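PDB 2HHC: nodulation fucosyltransferase NodZ from Bradyrhizobium sp., which belongs to the NodZ family of the GT-B clan, proteins built from two Rossmann-like domains. Local coordinates for residues E59-E62 and P68-C71; S9-G14 and L19-S24; T32-V37 and N124-D129. One frame throughout, in Å; residues are numbered along the deposited sequence.

Interaction 1 of 3, residues E59-E62 and P68-C71; sequences EPVE and PVIC
Glu62 and Val69 supply the conventional backbone hydrogen bond between E59-E62 and P68-C71, with Val69 N donating to Glu62 O at 2.9 Å. The donor stands well above the carbonyl plane, 67° out of it, and so is not aimed at a lone pair. Softer CA-H...O contacts reinforce the pairing: Pro68 CA lies 3.5 Å from Glu62 O, and Glu62 CA lies 3.6 Å from Val69 O.

A second and weaker hydrogen bond uses sulfur as acceptor. Val61 N points almost straight (175°) at Cys71 SG across 3.7 Å. The thiol is brought there by a first torsion of 73°, which sets SG between the backbone N and the carbonyl carbon of its own residue.

The contact sits at the open end of a beta hairpin, where the chain leading into strand 63-64 runs beside the end of the antiparallel strand 67-70. Val61 O and Cys71 N stand too far apart to bond directly, and a water bridges them: it donates to Val61 O at 2.9 Å and accepts from Cys71 N at 3.0 Å.

Apolar contacts complete the interface. Val61 CG1 meets Val69 CG1 at 4.1 Å, the two side chains lying obliquely to one another, and the same methyl of Val61 also approaches Cys71 CB at 4.3 Å. Phe54, on the preceding helix, touches both Val61 and Cys71, whereas Glu59, farther back along the loop, forms a salt bridge with Arg155.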
ATOM      1  N   GLU A  59      10.851  -6.352  -8.614  1.00 28.85           N
ATOM      2  CA  GLU A  59      11.623  -6.640  -9.822  1.00 30.11           C
ATOM      3  C   GLU A  59      11.443  -5.559 -10.877  1.00 30.42           C
ATOM      4  O   GLU A  59      10.411  -4.851 -10.873  1.00 30.99           O
ATOM      5  CB  GLU A  59      11.235  -8.027 -10.357  1.00 28.96           C
ATOM      6  CG  GLU A  59      11.614  -9.163  -9.377  1.00 29.83           C
ATOM      7  CD  GLU A  59      11.403 -10.510  -9.922  1.00 33.09           C
ATOM      8  OE1 GLU A  59      10.627 -10.668 -10.890  1.00 36.29           O
ATOM      9  OE2 GLU A  59      12.047 -11.453  -9.401  1.00 33.40           O
ATOM     10  N   PRO A  60      12.448  -5.391 -11.752  1.00 32.59           N
ATOM     11  CA  PRO A  60      12.312  -4.418 -12.845  1.00 34.00           C
ATOM     12  C   PRO A  60      11.054  -4.615 -13.630  1.00 33.66           C
ATOM     13  O   PRO A  60      10.673  -5.760 -13.894  1.00 34.33           O
ATOM     14  CB  PRO A  60      13.525  -4.738 -13.744  1.00 34.59           C
ATOM     15  CG  PRO A  60      14.511  -5.373 -12.867  1.00 36.10           C
ATOM     16  CD  PRO A  60      13.738  -6.107 -11.808  1.00 33.85           C
ATOM     17  N   VAL A  61      10.382  -3.529 -13.966  1.00 34.34           N
ATOM     18  CA  VAL A  61       9.182  -3.601 -14.811  1.00 35.31           C
ATOM     19  C   VAL A  61       9.305  -2.495 -15.869  1.00 33.15           C
ATOM     20  O   VAL A  61       9.579  -1.316 -15.523  1.00 33.46           O
ATOM     21  CB  VAL A  61       7.879  -3.522 -13.942  1.00 37.39           C
ATOM     22  CG1 VAL A  61       7.856  -2.344 -13.078  1.00 37.06           C
ATOM     23  CG2 VAL A  61       6.628  -3.549 -14.806  1.00 38.52           C
ATOM     24  N   GLU A  62       9.090  -2.862 -17.130  1.00 33.94           N
ATOM     25  CA  GLU A  62       9.152  -1.868 -18.229  1.00 34.45           C
ATOM     26  C   GLU A  62       7.784  -1.599 -18.872  1.00 33.30           C
ATOM     27  O   GLU A  62       7.675  -0.707 -19.733  1.00 32.65           O
ATOM     28  CB  GLU A  62      10.232  -2.219 -19.255  1.00 36.69           C
ATOM     29  CG  GLU A  62      11.631  -2.353 -18.585  1.00 40.21           C
ATOM     30  CD  GLU A  62      11.927  -3.787 -18.029  1.00 49.11           C
ATOM     31  OE1 GLU A  62      11.331  -4.787 -18.513  1.00 55.07           O
ATOM     32  OE2 GLU A  62      12.771  -3.935 -17.108  1.00 53.51           O
ATOM     33  N   PRO A  68       4.078   1.993 -20.867  1.00 30.91           N
ATOM     34  CA  PRO A  68       5.517   1.917 -20.614  1.00 30.88           C
ATOM     35  C   PRO A  68       5.860   2.456 -19.234  1.00 29.83           C
ATOM     36  O   PRO A  68       5.243   3.419 -18.737  1.00 29.92           O
ATOM     37  CB  PRO A  68       6.112   2.852 -21.693  1.00 29.88           C
ATOM     38  CG  PRO A  68       5.036   3.111 -22.632  1.00 32.85           C
ATOM     39  CD  PRO A  68       3.755   2.964 -21.928  1.00 32.36           C
ATOM     40  N   VAL A  69       6.859   1.866 -18.577  1.00 29.07           N
ATOM     41  CA  VAL A  69       7.240   2.209 -17.198  1.00 30.40           C
ATOM     42  C   VAL A  69       8.734   2.407 -17.081  1.00 29.35           C
ATOM     43  O   VAL A  69       9.503   1.625 -17.592  1.00 30.25           O
ATOM     44  CB  VAL A  69       6.817   1.105 -16.225  1.00 29.46           C
ATOM     45  CG1 VAL A  69       7.303   1.367 -14.808  1.00 31.13           C
ATOM     46  CG2 VAL A  69       5.319   0.939 -16.252  1.00 29.83           C
ATOM     47  N   ILE A  70       9.101   3.471 -16.367  1.00 29.73           N
ATOM     48  CA  ILE A  70      10.462   3.732 -15.882  1.00 29.75           C
ATOM     49  C   ILE A  70      10.409   3.625 -14.374  1.00 30.23           C
ATOM     50  O   ILE A  70       9.735   4.409 -13.717  1.00 31.07           O
ATOM     51  CB  ILE A  70      10.947   5.108 -16.296  1.00 30.24           C
ATOM     52  CG1 ILE A  70      11.014   5.222 -17.832  1.00 30.62           C
ATOM     53  CG2 ILE A  70      12.338   5.369 -15.732  1.00 30.73           C
ATOM     54  CD1 ILE A  70      11.159   6.620 -18.380  1.00 31.70           C
ATOM     55  N   CYS A  71      11.148   2.684 -13.793  1.00 30.85           N
ATOM     56  CA  CYS A  71      11.033   2.384 -12.367  1.00 29.89           C
ATOM     57  C   CYS A  71      12.335   2.389 -11.578  1.00 31.49           C
ATOM     58  O   CYS A  71      12.352   1.894 -10.426  1.00 32.01           O
ATOM     59  CB  CYS A  71      10.494   0.942 -12.205  1.00 30.21           C
ATOM     60  SG  CYS A  71      11.665  -0.376 -12.608  1.00 30.04           S
TER
HETATM   61  O   HOH W   1      11.781   0.553 -15.772  1.00 25.62           O

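Interaction 2 of 3, residues S9-G14 and L19-S24; sequences SRRRTG and LWSLAS
Ser21 OG approaches the guanidinium group of Arg11 obliquely. One face of that group carries Thr13 CG2, 4.2 Å above the plane and displaced toward the rim. Across the contact it is the stem of the arginine that comes nearest, with Arg11 CD 3.8 Å from Ser21 OG; a bend at the second torsion (chi2 81°) brings the chain alongside the helix. Arg11 and Ser21 do not bond to each other, but both hold the same oxygen: Asp17 OD1 forms a salt bridge with Arg11 NE and is hydrogen-bonded to Ser21 OG. The serine hydroxyl is also hydrogen-bonded to Leu132 N.

Deeper in, the hydroxyl of Ser9 lies against the helix. With OG opposite the backbone N (chi1 -175°), Ser9 OG rests 3.6 Å from Leu22 CA and 3.7 Å from Leu22 CD1, so a polar atom abuts an aliphatic surface. Water supplies its polar partner: one molecule lies 2.7 Å from Ser9 OG and donates a weak bond to Ser21 O at 2.9 Å, linking strand and helix where no direct hydrogen bond does.

Strand 6-10, helix 15-32 and strand 35-39 form a beta-alpha-beta unit, and this contact joins its first strand to its helix: the chain leaves the strand, reaches the helix N-cap at Gly14 and folds back over the sheet, as in Rossmann-like domains.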
ATOM      1  N   SER A   9       4.769   9.068 -10.576  1.00 30.56           N
ATOM      2  CA  SER A   9       4.185   8.644  -9.332  1.00 30.80           C
ATOM      3  C   SER A   9       5.220   8.710  -8.229  1.00 30.79           C
ATOM      4  O   SER A   9       6.123   7.858  -8.165  1.00 31.19           O
ATOM      5  CB  SER A   9       3.630   7.227  -9.468  1.00 30.67           C
ATOM      6  OG  SER A   9       2.953   6.870  -8.262  1.00 31.93           O
ATOM      7  N   ARG A  10       5.093   9.714  -7.350  1.00 31.35           N
ATOM      8  CA  ARG A  10       5.992   9.932  -6.241  1.00 31.21           C
ATOM      9  C   ARG A  10       5.248   9.579  -4.954  1.00 32.12           C
ATOM     10  O   ARG A  10       4.193  10.180  -4.662  1.00 32.89           O
ATOM     11  CB  ARG A  10       6.392  11.402  -6.181  0.50 31.62           C
ATOM     12  CG  ARG A  10       6.777  11.989  -7.522  0.50 29.27           C
ATOM     13  CD  ARG A  10       7.680  13.228  -7.297  0.50 31.44           C
ATOM     14  NE  ARG A  10       9.030  12.784  -6.961  0.50 27.55           N
ATOM     15  CZ  ARG A  10       9.661  13.092  -5.835  0.50 28.53           C
ATOM     16  NH1 ARG A  10       9.107  13.894  -4.932  0.50 30.79           N
ATOM     17  NH2 ARG A  10      10.851  12.567  -5.576  0.50 28.25           N
ATOM     18  N   ARG A  11       5.806   8.701  -4.133  1.00 32.62           N
ATOM     19  CA  ARG A  11       5.214   8.396  -2.836  1.00 31.69           C
ATOM     20  C   ARG A  11       6.300   7.740  -2.008  1.00 32.05           C
ATOM     21  O   ARG A  11       7.129   7.017  -2.545  1.00 32.50           O
ATOM     22  CB  ARG A  11       3.971   7.522  -2.954  1.00 32.13           C
ATOM     23  CG  ARG A  11       2.985   7.680  -1.845  1.00 33.08           C
ATOM     24  CD  ARG A  11       2.083   8.909  -2.031  1.00 32.17           C
ATOM     25  NE  ARG A  11       1.251   9.109  -0.859  1.00 32.47           N
ATOM     26  CZ  ARG A  11       1.239  10.178  -0.085  1.00 33.98           C
ATOM     27  NH1 ARG A  11       1.841  11.298  -0.433  1.00 34.14           N
ATOM     28  NH2 ARG A  11       0.512  10.180   0.994  1.00 35.01           N
ATOM     29  N   ARG A  12       6.305   8.052  -0.731  1.00 31.69           N
ATOM     30  CA  ARG A  12       7.395   7.749   0.190  1.00 31.69           C
ATOM     31  C   ARG A  12       6.931   7.202   1.530  1.00 31.20           C
ATOM     32  O   ARG A  12       7.682   7.168   2.513  1.00 32.45           O
ATOM     33  CB  ARG A  12       8.247   9.020   0.430  1.00 31.35           C
ATOM     34  CG  ARG A  12       8.875   9.545  -0.821  1.00 31.78           C
ATOM     35  CD  ARG A  12       9.515  10.884  -0.710  1.00 31.27           C
ATOM     36  NE  ARG A  12       8.534  11.911  -0.390  1.00 31.30           N
ATOM     37  CZ  ARG A  12       7.648  12.422  -1.260  1.00 31.02           C
ATOM     38  NH1 ARG A  12       7.603  12.106  -2.517  1.00 31.50           N
ATOM     39  NH2 ARG A  12       6.835  13.347  -0.789  1.00 34.27           N
ATOM     40  N   THR A  13       5.658   6.825   1.589  1.00 33.14           N
ATOM     41  CA  THR A  13       5.045   6.414   2.824  1.00 32.76           C
ATOM     42  C   THR A  13       4.905   4.893   2.869  1.00 32.87           C
ATOM     43  O   THR A  13       5.693   4.167   2.245  1.00 33.77           O
ATOM     44  CB  THR A  13       3.692   7.102   2.935  1.00 33.82           C
ATOM     45  OG1 THR A  13       2.914   6.827   1.759  1.00 34.44           O
ATOM     46  CG2 THR A  13       3.821   8.598   3.098  1.00 36.75           C
ATOM     47  N   GLY A  14       3.925   4.356   3.565  1.00 31.32           N
ATOM     48  CA  GLY A  14       3.817   2.912   3.593  1.00 32.74           C
ATOM     49  C   GLY A  14       3.437   2.347   2.268  1.00 32.06           C
ATOM     50  O   GLY A  14       2.887   3.037   1.390  1.00 32.71           O
ATOM     51  N   LEU A  19       1.337   1.933  -3.360  1.00 31.01           N
ATOM     52  CA  LEU A  19       0.814   1.093  -4.414  1.00 31.11           C
ATOM     53  C   LEU A  19      -0.596   1.496  -4.886  1.00 29.90           C
ATOM     54  O   LEU A  19      -0.913   1.364  -6.058  1.00 30.61           O
ATOM     55  CB  LEU A  19       0.809  -0.380  -3.972  1.00 32.28           C
ATOM     56  CG  LEU A  19       2.243  -0.932  -3.839  1.00 31.80           C
ATOM     57  CD1 LEU A  19       2.245  -2.295  -3.148  1.00 35.33           C
ATOM     58  CD2 LEU A  19       2.942  -0.953  -5.176  1.00 34.72           C
ATOM     59  N   TRP A  20      -1.434   2.022  -3.976  1.00 29.36           N
ATOM     60  CA  TRP A  20      -2.765   2.536  -4.372  1.00 29.65           C
ATOM     61  C   TRP A  20      -2.552   3.829  -5.195  1.00 30.46           C
ATOM     62  O   TRP A  20      -3.142   4.028  -6.242  1.00 29.61           O
ATOM     63  CB  TRP A  20      -3.554   2.818  -3.123  1.00 29.92           C
ATOM     64  CG  TRP A  20      -5.056   2.935  -3.296  1.00 28.23           C
ATOM     65  CD1 TRP A  20      -5.766   3.239  -4.450  1.00 27.75           C
ATOM     66  CD2 TRP A  20      -6.015   2.723  -2.288  1.00 29.14           C
ATOM     67  NE1 TRP A  20      -7.103   3.219  -4.185  1.00 27.68           N
ATOM     68  CE2 TRP A  20      -7.299   2.906  -2.861  1.00 27.94           C
ATOM     69  CE3 TRP A  20      -5.923   2.410  -0.935  1.00 30.87           C
ATOM     70  CZ2 TRP A  20      -8.453   2.798  -2.109  1.00 28.67           C
ATOM     71  CZ3 TRP A  20      -7.054   2.319  -0.190  1.00 29.57           C
ATOM     72  CH2 TRP A  20      -8.315   2.539  -0.766  1.00 29.41           C
ATOM     73  N   SER A  21      -1.680   4.727  -4.699  1.00 29.81           N
ATOM     74  CA  SER A  21      -1.362   5.952  -5.420  1.00 29.40           C
ATOM     75  C   SER A  21      -0.742   5.675  -6.782  1.00 30.67           C
ATOM     76  O   SER A  21      -1.037   6.357  -7.751  1.00 31.75           O
ATOM     77  CB  SER A  21      -0.459   6.840  -4.551  1.00 30.15           C
ATOM     78  OG  SER A  21      -1.087   7.294  -3.365  1.00 31.53           O
ATOM     79  N   LEU A  22       0.049   4.614  -6.843  1.00 29.83           N
ATOM     80  CA  LEU A  22       0.608   4.153  -8.141  1.00 30.60           C
ATOM     81  C   LEU A  22      -0.480   3.767  -9.114  1.00 30.69           C
ATOM     82  O   LEU A  22      -0.450   4.112 -10.291  1.00 31.49           O
ATOM     83  CB  LEU A  22       1.547   2.972  -7.953  1.00 31.71           C
ATOM     84  CG  LEU A  22       2.243   2.400  -9.190  1.00 31.57           C
ATOM     85  CD1 LEU A  22       3.043   3.501  -9.852  1.00 34.93           C
ATOM     86  CD2 LEU A  22       3.088   1.278  -8.772  1.00 31.98           C
ATOM     87  N   ALA A  23      -1.483   3.005  -8.641  1.00 29.96           N
ATOM     88  CA  ALA A  23      -2.613   2.593  -9.486  1.00 29.94           C
ATOM     89  C   ALA A  23      -3.317   3.840 -10.096  1.00 30.37           C
ATOM     90  O   ALA A  23      -3.705   3.855 -11.252  1.00 30.76           O
ATOM     91  CB  ALA A  23      -3.563   1.752  -8.698  1.00 30.26           C
ATOM     92  N   SER A  24      -3.451   4.884  -9.299  1.00 30.86           N
ATOM     93  CA  SER A  24      -4.064   6.121  -9.803  1.00 30.16           C
ATOM     94  C   SER A  24      -3.245   6.786 -10.914  1.00 30.12           C
ATOM     95  O   SER A  24      -3.827   7.213 -11.933  1.00 31.40           O
ATOM     96  CB  SER A  24      -4.340   7.067  -8.657  0.70 30.39           C
ATOM     97  OG  SER A  24      -5.272   6.484  -7.755  0.70 30.19           O
TER
HETATM   98  O   HOH W   2       0.923   8.484  -7.716  1.00 20.36           O

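Interaction 3 of 3, residues T32-V37 and N124-D129; sequences TGRTLV and NTIVCD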
ATOM      1  N   THR A  32      -4.284   8.571 -21.119  1.00 31.16           N
ATOM      2  CA  THR A  32      -3.767   9.691 -21.892  1.00 31.02           C
ATOM      3  C   THR A  32      -2.521   9.425 -22.747  1.00 31.59           C
ATOM      4  O   THR A  32      -1.970  10.365 -23.332  1.00 32.37           O
ATOM      5  CB  THR A  32      -3.530  10.946 -21.044  1.00 30.72           C
ATOM      6  OG1 THR A  32      -2.538  10.674 -20.059  1.00 31.39           O
ATOM      7  CG2 THR A  32      -4.814  11.433 -20.351  1.00 32.17           C
ATOM      8  N   GLY A  33      -2.063   8.175 -22.806  1.00 30.77           N
ATOM      9  CA  GLY A  33      -0.942   7.807 -23.658  1.00 30.78           C
ATOM     10  C   GLY A  33       0.367   8.353 -23.155  1.00 31.27           C
ATOM     11  O   GLY A  33       1.189   8.825 -23.945  1.00 32.26           O
ATOM     12  N   ARG A  34       0.576   8.253 -21.853  1.00 29.57           N
ATOM     13  CA  ARG A  34       1.818   8.724 -21.233  1.00 29.30           C
ATOM     14  C   ARG A  34       2.628   7.564 -20.687  1.00 30.17           C
ATOM     15  O   ARG A  34       2.087   6.512 -20.305  1.00 30.59           O
ATOM     16  CB  ARG A  34       1.502   9.716 -20.109  1.00 29.13           C
ATOM     17  CG  ARG A  34       0.810  10.997 -20.560  1.00 28.71           C
ATOM     18  CD  ARG A  34       0.298  11.773 -19.353  1.00 29.42           C
ATOM     19  NE  ARG A  34      -0.452  12.959 -19.766  1.00 30.10           N
ATOM     20  CZ  ARG A  34       0.054  14.186 -19.888  1.00 29.98           C
ATOM     21  NH1 ARG A  34       1.343  14.435 -19.682  1.00 29.74           N
ATOM     22  NH2 ARG A  34      -0.739  15.182 -20.239  1.00 32.31           N
ATOM     23  N   THR A  35       3.921   7.824 -20.508  1.00 29.48           N
ATOM     24  CA  THR A  35       4.816   6.894 -19.863  1.00 29.48           C
ATOM     25  C   THR A  35       4.703   7.103 -18.361  1.00 30.17           C
ATOM     26  O   THR A  35       4.714   8.220 -17.877  1.00 31.60           O
ATOM     27  CB  THR A  35       6.243   7.118 -20.362  1.00 30.23           C
ATOM     28  OG1 THR A  35       6.294   6.718 -21.720  1.00 29.99           O
ATOM     29  CG2 THR A  35       7.321   6.336 -19.558  1.00 29.65           C
ATOM     30  N   LEU A  36       4.651   6.003 -17.595  1.00 29.69           N
ATOM     31  CA  LEU A  36       4.614   6.031 -16.132  1.00 29.86           C
ATOM     32  C   LEU A  36       5.980   5.881 -15.512  1.00 29.61           C
ATOM     33  O   LEU A  36       6.749   4.997 -15.866  1.00 30.22           O
ATOM     34  CB  LEU A  36       3.735   4.910 -15.607  1.00 31.07           C
ATOM     35  CG  LEU A  36       3.573   4.774 -14.114  1.00 29.64           C
ATOM     36  CD1 LEU A  36       2.773   5.964 -13.522  1.00 30.70           C
ATOM     37  CD2 LEU A  36       2.827   3.492 -13.821  1.00 31.75           C
ATOM     38  N   VAL A  37       6.319   6.829 -14.660  1.00 30.68           N
ATOM     39  CA  VAL A  37       7.577   6.824 -13.949  1.00 30.27           C
ATOM     40  C   VAL A  37       7.262   6.554 -12.466  1.00 30.53           C
ATOM     41  O   VAL A  37       6.442   7.244 -11.827  1.00 31.54           O
ATOM     42  CB  VAL A  37       8.240   8.209 -14.038  1.00 30.44           C
ATOM     43  CG1 VAL A  37       9.546   8.216 -13.288  1.00 33.17           C
ATOM     44  CG2 VAL A  37       8.438   8.652 -15.478  1.00 31.56           C
ATOM     45  N   ASN A 124       3.221  18.383 -20.329  1.00 29.37           N
ATOM     46  CA  ASN A 124       3.949  17.244 -20.841  1.00 29.60           C
ATOM     47  C   ASN A 124       4.302  16.222 -19.764  1.00 29.32           C
ATOM     48  O   ASN A 124       4.498  15.044 -20.076  1.00 29.98           O
ATOM     49  CB  ASN A 124       5.199  17.677 -21.616  1.00 28.60           C
ATOM     50  CG  ASN A 124       4.843  18.343 -22.901  1.00 29.22           C
ATOM     51  OD1 ASN A 124       3.935  17.893 -23.587  1.00 29.26           O
ATOM     52  ND2 ASN A 124       5.530  19.415 -23.240  1.00 32.99           N
ATOM     53  N   THR A 125       4.411  16.673 -18.515  1.00 29.18           N
ATOM     54  CA  THR A 125       4.667  15.797 -17.355  1.00 29.12           C
ATOM     55  C   THR A 125       3.688  16.121 -16.248  1.00 29.95           C
ATOM     56  O   THR A 125       3.610  17.279 -15.807  1.00 29.51           O
ATOM     57  CB  THR A 125       6.125  15.953 -16.874  1.00 29.88           C
ATOM     58  OG1 THR A 125       7.024  15.517 -17.898  1.00 31.10           O
ATOM     59  CG2 THR A 125       6.417  15.104 -15.614  1.00 30.07           C
ATOM     60  N   ILE A 126       2.938  15.106 -15.803  1.00 29.63           N
ATOM     61  CA  ILE A 126       2.065  15.204 -14.619  1.00 29.05           C
ATOM     62  C   ILE A 126       2.886  14.718 -13.444  1.00 30.42           C
ATOM     63  O   ILE A 126       3.343  13.566 -13.460  1.00 31.49           O
ATOM     64  CB  ILE A 126       0.821  14.327 -14.771  1.00 29.96           C
ATOM     65  CG1 ILE A 126       0.113  14.569 -16.126  1.00 31.72           C
ATOM     66  CG2 ILE A 126      -0.125  14.515 -13.599  1.00 30.81           C
ATOM     67  CD1 ILE A 126      -0.244  15.921 -16.463  1.00 30.95           C
ATOM     68  N   VAL A 127       3.027  15.526 -12.403  1.00 30.29           N
ATOM     69  CA  VAL A 127       3.798  15.085 -11.235  1.00 29.82           C
ATOM     70  C   VAL A 127       2.807  14.784 -10.133  1.00 30.18           C
ATOM     71  O   VAL A 127       2.105  15.686  -9.640  1.00 31.52           O
ATOM     72  CB  VAL A 127       4.813  16.152 -10.737  1.00 31.29           C
ATOM     73  CG1 VAL A 127       5.637  15.553  -9.547  1.00 31.96           C
ATOM     74  CG2 VAL A 127       5.669  16.617 -11.870  1.00 31.28           C
ATOM     75  N   CYS A 128       2.703  13.514  -9.745  1.00 31.17           N
ATOM     76  CA  CYS A 128       1.837  13.075  -8.688  1.00 30.06           C
ATOM     77  C   CYS A 128       2.621  12.918  -7.389  1.00 30.45           C
ATOM     78  O   CYS A 128       3.395  11.992  -7.278  1.00 32.88           O
ATOM     79  CB  CYS A 128       1.165  11.728  -9.030  1.00 31.14           C
ATOM     80  SG  CYS A 128       0.138  11.753 -10.516  1.00 32.23           S
ATOM     81  N   ASP A 129       2.452  13.855  -6.467  1.00 30.24           N
ATOM     82  CA  ASP A 129       3.240  13.880  -5.235  1.00 29.58           C
ATOM     83  C   ASP A 129       2.334  14.241  -4.030  1.00 30.54           C
ATOM     84  O   ASP A 129       2.580  15.136  -3.234  1.00 29.72           O
ATOM     85  CB  ASP A 129       4.445  14.839  -5.391  1.00 30.92           C
ATOM     86  CG  ASP A 129       5.536  14.606  -4.414  1.00 32.16           C
ATOM     87  OD1 ASP A 129       5.478  13.743  -3.476  1.00 31.74           O
ATOM     88  OD2 ASP A 129       6.571  15.318  -4.592  1.00 33.66           O
TER
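Arg34 reaches Asn124 and Ile126 with the far end of its side chain. From CB, with CG opposite the carbonyl carbon (chi1 -63°), the chain runs extended from CG to NE and crosses Ile126 at about a right angle. Arg34 NE is the first atom to meet the isoleucine, 4.0 Å from Ile126 CG1, and also gives a weak hydrogen bond back to Thr32 OG1, 3.1 Å away and strongly bent at 124°. At CZ the guanidinium lies flat over the aliphatic branch: Ile126 CG1 stands 3.7 Å above its plane, centred on one face. Arg34 NH1 comes within 3.2 Å of Asn124 O near the guanidinium plane, but the angle is too poor for a hydrogen bond; a weak bond to Phe6 O engages it instead. Arg34 NH2 passes 3.9 Å from Ile126 CD1. This nitrogen finds the strongest partners, a salt bridge to Asp120 and a hydrogen bond to Ala123 O. These probably offset the nearby charge of Arg5 and hold the rotation of the group.

Gly33, at positive phi in a Schellman motif, ends helix 15-32 just before the arginine. Strands 35-39 and 125-128 are not neighbours but flank strand 6-10, and Arg34 reaches from one to the other past the beginning of strand 6-10, near Phe6 and Val7. The parallel core, with strand 6-10 between 35-39 and 125-128, is consistent with a Rossmann-like sheet.

All three contacts reach one mixed sheet, in which strands 67-70, 35-39, 6-10 and 125-128 lie side by side in that order. Interaction 2 comes first along the chain and closes before the others open; interaction 1 is nested inside the long loop closed by interaction 3. Their centres are 13 to 15 Å apart. Interaction 3 touches both of the others through strand pairing: Ile70 N lies 2.8 Å from Leu36 O, and Ser9 N lies 2.8 Å from Val37 O. Interactions 1 and 2 do not touch, their nearest atoms being about 7 Å apart. Two local contacts and one long-range contact thus meet in one of the two Rossmann-like domains.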